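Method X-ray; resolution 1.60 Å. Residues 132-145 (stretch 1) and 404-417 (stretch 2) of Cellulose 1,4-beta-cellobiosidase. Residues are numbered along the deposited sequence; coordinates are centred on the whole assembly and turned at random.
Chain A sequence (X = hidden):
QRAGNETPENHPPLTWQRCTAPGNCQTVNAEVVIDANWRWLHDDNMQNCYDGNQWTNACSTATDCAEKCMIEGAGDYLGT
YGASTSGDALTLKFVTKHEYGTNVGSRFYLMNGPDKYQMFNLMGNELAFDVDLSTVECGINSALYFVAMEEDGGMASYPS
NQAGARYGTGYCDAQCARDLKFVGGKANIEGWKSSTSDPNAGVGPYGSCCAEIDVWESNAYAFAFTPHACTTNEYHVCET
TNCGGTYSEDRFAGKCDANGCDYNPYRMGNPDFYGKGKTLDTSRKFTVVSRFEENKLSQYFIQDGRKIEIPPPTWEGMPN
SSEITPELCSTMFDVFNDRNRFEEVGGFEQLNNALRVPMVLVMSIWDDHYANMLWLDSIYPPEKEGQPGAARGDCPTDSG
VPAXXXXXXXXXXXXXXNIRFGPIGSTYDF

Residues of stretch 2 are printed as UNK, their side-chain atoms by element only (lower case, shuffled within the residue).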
# COMPACT_ATOMS: atom_id res chain seq x y z
N ASP A 132 -2.97 4.10 -15.36
CA ASP A 132 -1.98 4.66 -16.29
C ASP A 132 -0.76 5.02 -15.43
O ASP A 132 -0.82 5.97 -14.66
CB ASP A 132 -2.52 5.85 -17.06
CG ASP A 132 -1.58 6.48 -18.05
OD1 ASP A 132 -0.81 5.73 -18.70
OD2 ASP A 132 -1.59 7.74 -18.20
N LEU A 133 0.28 4.21 -15.57
CA LEU A 133 1.50 4.35 -14.77
C LEU A 133 2.71 4.53 -15.68
O LEU A 133 3.79 4.01 -15.42
CB LEU A 133 1.66 3.15 -13.85
CG LEU A 133 1.48 1.71 -14.31
CD1 LEU A 133 2.35 1.27 -15.47
CD2 LEU A 133 1.80 0.82 -13.11
N SER A 134 2.49 5.25 -16.77
CA SER A 134 3.48 5.40 -17.82
C SER A 134 4.66 6.24 -17.37
O SER A 134 5.76 6.15 -17.91
CB SER A 134 2.79 5.98 -19.06
OG SER A 134 2.00 7.12 -18.75
N THR A 135 4.45 7.06 -16.34
CA THR A 135 5.52 7.94 -15.88
C THR A 135 6.04 7.55 -14.51
O THR A 135 6.77 8.27 -13.82
CB THR A 135 5.02 9.40 -15.89
OG1 THR A 135 4.16 9.63 -14.78
CG2 THR A 135 4.20 9.64 -17.15
N VAL A 136 5.69 6.34 -14.06
CA VAL A 136 6.25 5.93 -12.77
C VAL A 136 7.64 5.34 -12.98
O VAL A 136 7.82 4.38 -13.74
CB VAL A 136 5.33 4.94 -12.05
CG1 VAL A 136 5.60 4.98 -10.55
CG2 VAL A 136 3.86 5.24 -12.33
N GLU A 137 8.67 5.91 -12.35
CA GLU A 137 10.02 5.50 -12.70
C GLU A 137 10.61 4.54 -11.66
O GLU A 137 10.02 4.41 -10.59
CB GLU A 137 10.97 6.69 -12.82
CG GLU A 137 11.26 7.14 -14.24
CD GLU A 137 11.85 6.05 -15.10
OE1 GLU A 137 12.12 6.33 -16.29
OE2 GLU A 137 12.05 4.92 -14.60
N CYS A 138 11.74 3.94 -12.03
CA CYS A 138 12.43 3.08 -11.07
C CYS A 138 12.65 3.90 -9.81
O CYS A 138 12.91 5.10 -9.92
CB CYS A 138 13.76 2.56 -11.61
SG CYS A 138 13.78 2.28 -13.40
N GLY A 139 12.52 3.27 -8.65
CA GLY A 139 12.62 3.95 -7.38
C GLY A 139 11.32 4.51 -6.86
O GLY A 139 11.32 5.14 -5.80
N ILE A 140 10.22 4.31 -7.56
CA ILE A 140 8.87 4.75 -7.21
C ILE A 140 7.89 3.59 -7.16
O ILE A 140 7.78 2.85 -8.15
CB ILE A 140 8.35 5.77 -8.25
CG1 ILE A 140 9.31 6.93 -8.54
CG2 ILE A 140 6.98 6.31 -7.86
CD1 ILE A 140 8.62 8.27 -8.69
N ASN A 141 7.14 3.41 -6.07
CA ASN A 141 6.15 2.33 -6.07
C ASN A 141 4.71 2.83 -6.09
O ASN A 141 4.17 3.21 -5.06
CB ASN A 141 6.34 1.44 -4.85
CG ASN A 141 5.42 0.24 -4.79
OD1 ASN A 141 4.43 0.11 -5.50
ND2 ASN A 141 5.78 -0.67 -3.88
N SER A 142 4.07 2.80 -7.27
CA SER A 142 2.65 3.17 -7.33
C SER A 142 1.81 1.95 -6.96
O SER A 142 1.58 1.08 -7.80
CB SER A 142 2.26 3.69 -8.70
OG SER A 142 2.44 2.71 -9.72
N ALA A 143 1.35 1.85 -5.71
CA ALA A 143 0.57 0.67 -5.34
C ALA A 143 -0.93 0.94 -5.22
O ALA A 143 -1.38 2.06 -5.01
CB ALA A 143 1.10 0.09 -4.04
N LEU A 144 -1.69 -0.14 -5.34
CA LEU A 144 -3.12 -0.22 -5.04
C LEU A 144 -3.31 -1.49 -4.23
O LEU A 144 -2.64 -2.47 -4.58
CB LEU A 144 -3.95 -0.21 -6.31
CG LEU A 144 -5.43 0.17 -6.27
CD1 LEU A 144 -5.98 0.18 -7.70
CD2 LEU A 144 -6.28 -0.77 -5.44
N TYR A 145 -4.12 -1.54 -3.18
CA TYR A 145 -4.15 -2.79 -2.42
C TYR A 145 -5.17 -2.80 -1.28
O TYR A 145 -5.85 -1.80 -1.08
CB TYR A 145 -2.78 -3.11 -1.81
CG TYR A 145 -2.31 -2.02 -0.88
CD1 TYR A 145 -1.72 -0.88 -1.41
CD2 TYR A 145 -2.43 -2.10 0.50
CE1 TYR A 145 -1.27 0.14 -0.61
CE2 TYR A 145 -1.98 -1.07 1.32
CZ TYR A 145 -1.40 0.05 0.76
OH TYR A 145 -0.94 1.09 1.53
N UNK A 404 17.19 11.71 -5.32
CA UNK A 404 17.59 11.73 -6.72
C UNK A 404 16.42 11.50 -7.66
O UNK A 404 16.32 12.20 -8.68
c UNK A 404 20.59 9.92 -5.48
c UNK A 404 20.01 11.04 -6.32
o UNK A 404 21.19 8.99 -6.06
o UNK A 404 20.45 9.96 -4.24
c UNK A 404 18.69 10.68 -6.98
N UNK A 405 15.54 10.56 -7.35
CA UNK A 405 14.34 10.35 -8.17
C UNK A 405 13.37 11.52 -7.99
O UNK A 405 12.56 11.83 -8.87
c UNK A 405 13.03 9.16 -6.38
c UNK A 405 12.52 8.72 -8.79
c UNK A 405 13.62 9.05 -7.79
N UNK A 406 13.46 12.14 -6.83
CA UNK A 406 12.52 13.14 -6.35
C UNK A 406 12.64 14.46 -7.09
O UNK A 406 11.66 15.18 -7.27
o UNK A 406 12.46 13.62 -2.20
c UNK A 406 12.17 12.17 -4.03
c UNK A 406 12.74 13.34 -4.84
o UNK A 406 12.60 11.44 -1.80
c UNK A 406 12.43 12.42 -2.54
N UNK A 407 13.85 14.79 -7.52
CA UNK A 407 14.01 15.99 -8.34
C UNK A 407 14.41 15.57 -9.76
O UNK A 407 14.77 16.41 -10.59
c UNK A 407 15.01 16.94 -7.73
N UNK A 408 14.34 14.27 -10.03
CA UNK A 408 14.66 13.79 -11.38
C UNK A 408 13.38 13.61 -12.20
O UNK A 408 13.38 13.72 -13.42
c UNK A 408 15.49 12.51 -11.33
o UNK A 408 16.86 11.07 -14.35
c UNK A 408 15.35 11.65 -12.57
n UNK A 408 17.69 11.17 -12.26
c UNK A 408 16.70 11.26 -13.14
N UNK A 409 12.30 13.34 -11.49
CA UNK A 409 10.96 13.22 -12.03
C UNK A 409 9.95 13.53 -10.94
O UNK A 409 9.39 12.63 -10.33
c UNK A 409 10.70 11.82 -12.57
c UNK A 409 12.77 10.80 -16.18
c UNK A 409 11.44 11.48 -13.85
c UNK A 409 11.38 12.31 -14.95
c UNK A 409 12.17 10.30 -13.93
c UNK A 409 12.05 11.98 -16.11
c UNK A 409 12.83 9.95 -15.09
N UNK A 410 9.70 14.81 -10.71
CA UNK A 410 8.81 15.20 -9.61
C UNK A 410 7.36 14.91 -9.99
O UNK A 410 6.51 14.56 -9.18
c UNK A 410 10.19 15.97 -11.47
c UNK A 410 9.03 16.71 -9.52
c UNK A 410 9.34 17.10 -10.93
N UNK A 411 7.15 15.07 -11.29
CA UNK A 411 5.81 15.01 -11.88
C UNK A 411 5.36 13.56 -12.04
O UNK A 411 4.27 13.31 -12.55
c UNK A 411 7.11 16.12 -13.78
o UNK A 411 7.22 17.19 -14.42
c UNK A 411 5.76 15.78 -13.19
o UNK A 411 8.06 15.32 -13.61
N UNK A 412 6.22 12.65 -11.59
CA UNK A 412 5.86 11.25 -11.42
C UNK A 412 4.51 11.23 -10.71
O UNK A 412 4.29 12.00 -9.78
c UNK A 412 6.91 10.46 -10.67
N UNK A 413 3.64 10.37 -11.21
CA UNK A 413 2.26 10.33 -10.76
C UNK A 413 1.59 9.06 -11.27
O UNK A 413 2.01 8.52 -12.29
n UNK A 413 -0.59 12.44 -14.25
c UNK A 413 0.94 11.42 -12.66
o UNK A 413 -0.42 13.33 -12.19
c UNK A 413 -0.08 12.48 -13.01
c UNK A 413 1.51 11.56 -11.25
N UNK A 414 0.56 8.58 -10.57
CA UNK A 414 -0.20 7.46 -11.09
C UNK A 414 -1.66 7.87 -11.35
O UNK A 414 -2.24 8.66 -10.62
c UNK A 414 -0.80 5.03 -10.87
c UNK A 414 -0.25 6.25 -10.14
c UNK A 414 -1.10 6.62 -8.93
N UNK A 415 -2.17 7.29 -12.42
CA UNK A 415 -3.53 7.39 -12.88
C UNK A 415 -4.35 6.16 -12.49
O UNK A 415 -4.32 5.18 -13.22
c UNK A 415 -4.94 7.96 -14.90
c UNK A 415 -3.57 7.52 -14.41
c UNK A 415 -2.49 8.48 -14.88
N UNK A 416 -5.03 6.25 -11.36
CA UNK A 416 -5.95 5.21 -10.89
C UNK A 416 -7.36 5.49 -11.41
O UNK A 416 -7.79 6.65 -11.50
c UNK A 416 -4.18 5.70 -7.67
c UNK A 416 -4.70 4.87 -8.63
c UNK A 416 -2.77 3.97 -7.78
n UNK A 416 -3.02 5.17 -7.16
c UNK A 416 -3.81 3.75 -8.71
c UNK A 416 -5.96 5.15 -9.37
c UNK A 416 -1.72 3.08 -7.59
c UNK A 416 -1.71 1.94 -8.36
c UNK A 416 -2.72 1.68 -9.29
c UNK A 416 -3.76 2.57 -9.47
N UNK A 417 -8.14 4.47 -11.76
CA UNK A 417 -9.49 4.80 -12.23
C UNK A 417 -10.34 3.56 -12.43
O UNK A 417 -9.84 2.44 -12.34
c UNK A 417 -9.43 5.59 -13.54
o UNK A 417 -8.78 4.80 -14.54

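Position 404 carries three carbons in a chain, the third bearing two oxygens, and lies out of reach of stretch 1; these atoms make it Glu404, on a helix that began earlier in the chain. Position 405 has one carbon carrying two more, a branch at CB, and it points toward stretch 1. One branch carbon lies against Ile140 and near the carbonyl of Cys138. This is Val405, with CG2 3.7 Å from Ile140 CG1 and 3.8 Å from Cys138 O. Gly139 sits beside it: a CB there would point toward Val405, and the backbone angles of Gly139 by themselves call for glycine.

At position 406 the count is again three carbons and two terminal oxygens, with no contact: Glu406. Position 407 has a single carbon, exposed and remote, and is Ala407. Position 408 has three carbons, the last holding one oxygen and one nitrogen, an amide that stays clear of stretch 1: Gln408.

Position 409 shows one carbon and then a ring of six carbons, reaching the aliphatic part of Glu137. It is Phe409, whose CD1 lies 3.3 Å from Glu137 CG. Glu137 OE2 accepts a hydrogen bond from Cys138 N at 2.8 Å within its own stretch, while Glu137 CG, a methylene carbon, makes the closest approach to the ring.

Position 410 has three carbons closing onto the backbone N, hence Pro410, its CB directed away. Position 411 has two carbons, the second with two oxygens: Asp411, barely covered. Position 412 has one carbon, packed against the end of Ile140; it is Ala412, with CB 3.4 Å from Ile140 CD1. A type I turn from Phe409 to Ala412 brings the chain round to this point.

Position 413 has three carbons ending in one oxygen and one nitrogen, with CB directed away from stretch 1: Gln413. Its backbone O lies 3.8 Å from Val136 CG2. Position 414 is one carbon carrying two, beside Leu133 and Ser142. This is Val414, whose CB is 3.9 Å from Ser142 CB.

Position 415 has the same branched three carbons, next to Asp132, and is Val415; its CB is 3.3 Å from Asp132 CB, on the same face of the sheet. Position 416 has one carbon and fused five- and six-membered rings of eight carbons and one nitrogen, lying against Leu144: Trp416. Position 417 has one carbon and one oxygen, without contact: Ser417.

The contact joins one antiparallel pair to a chain of apolar packing. Asp132 N donates to Val415 O at 2.8 Å, and Val415 N returns the bond to Asp132 O at 2.9 Å, fixing the register. Leu144 CB sits over the Trp416 six-membered ring, 4.0 Å from its centroid, a CH-pi contact, while Ile140 touches both Val405 and Ala412. The designer's rule is economical: pin the backbones at one pair, then let side chains of different sizes fill the space where the chains diverge.

Stretch 2, residues 404-417: EVEAQFPDAQVVWS
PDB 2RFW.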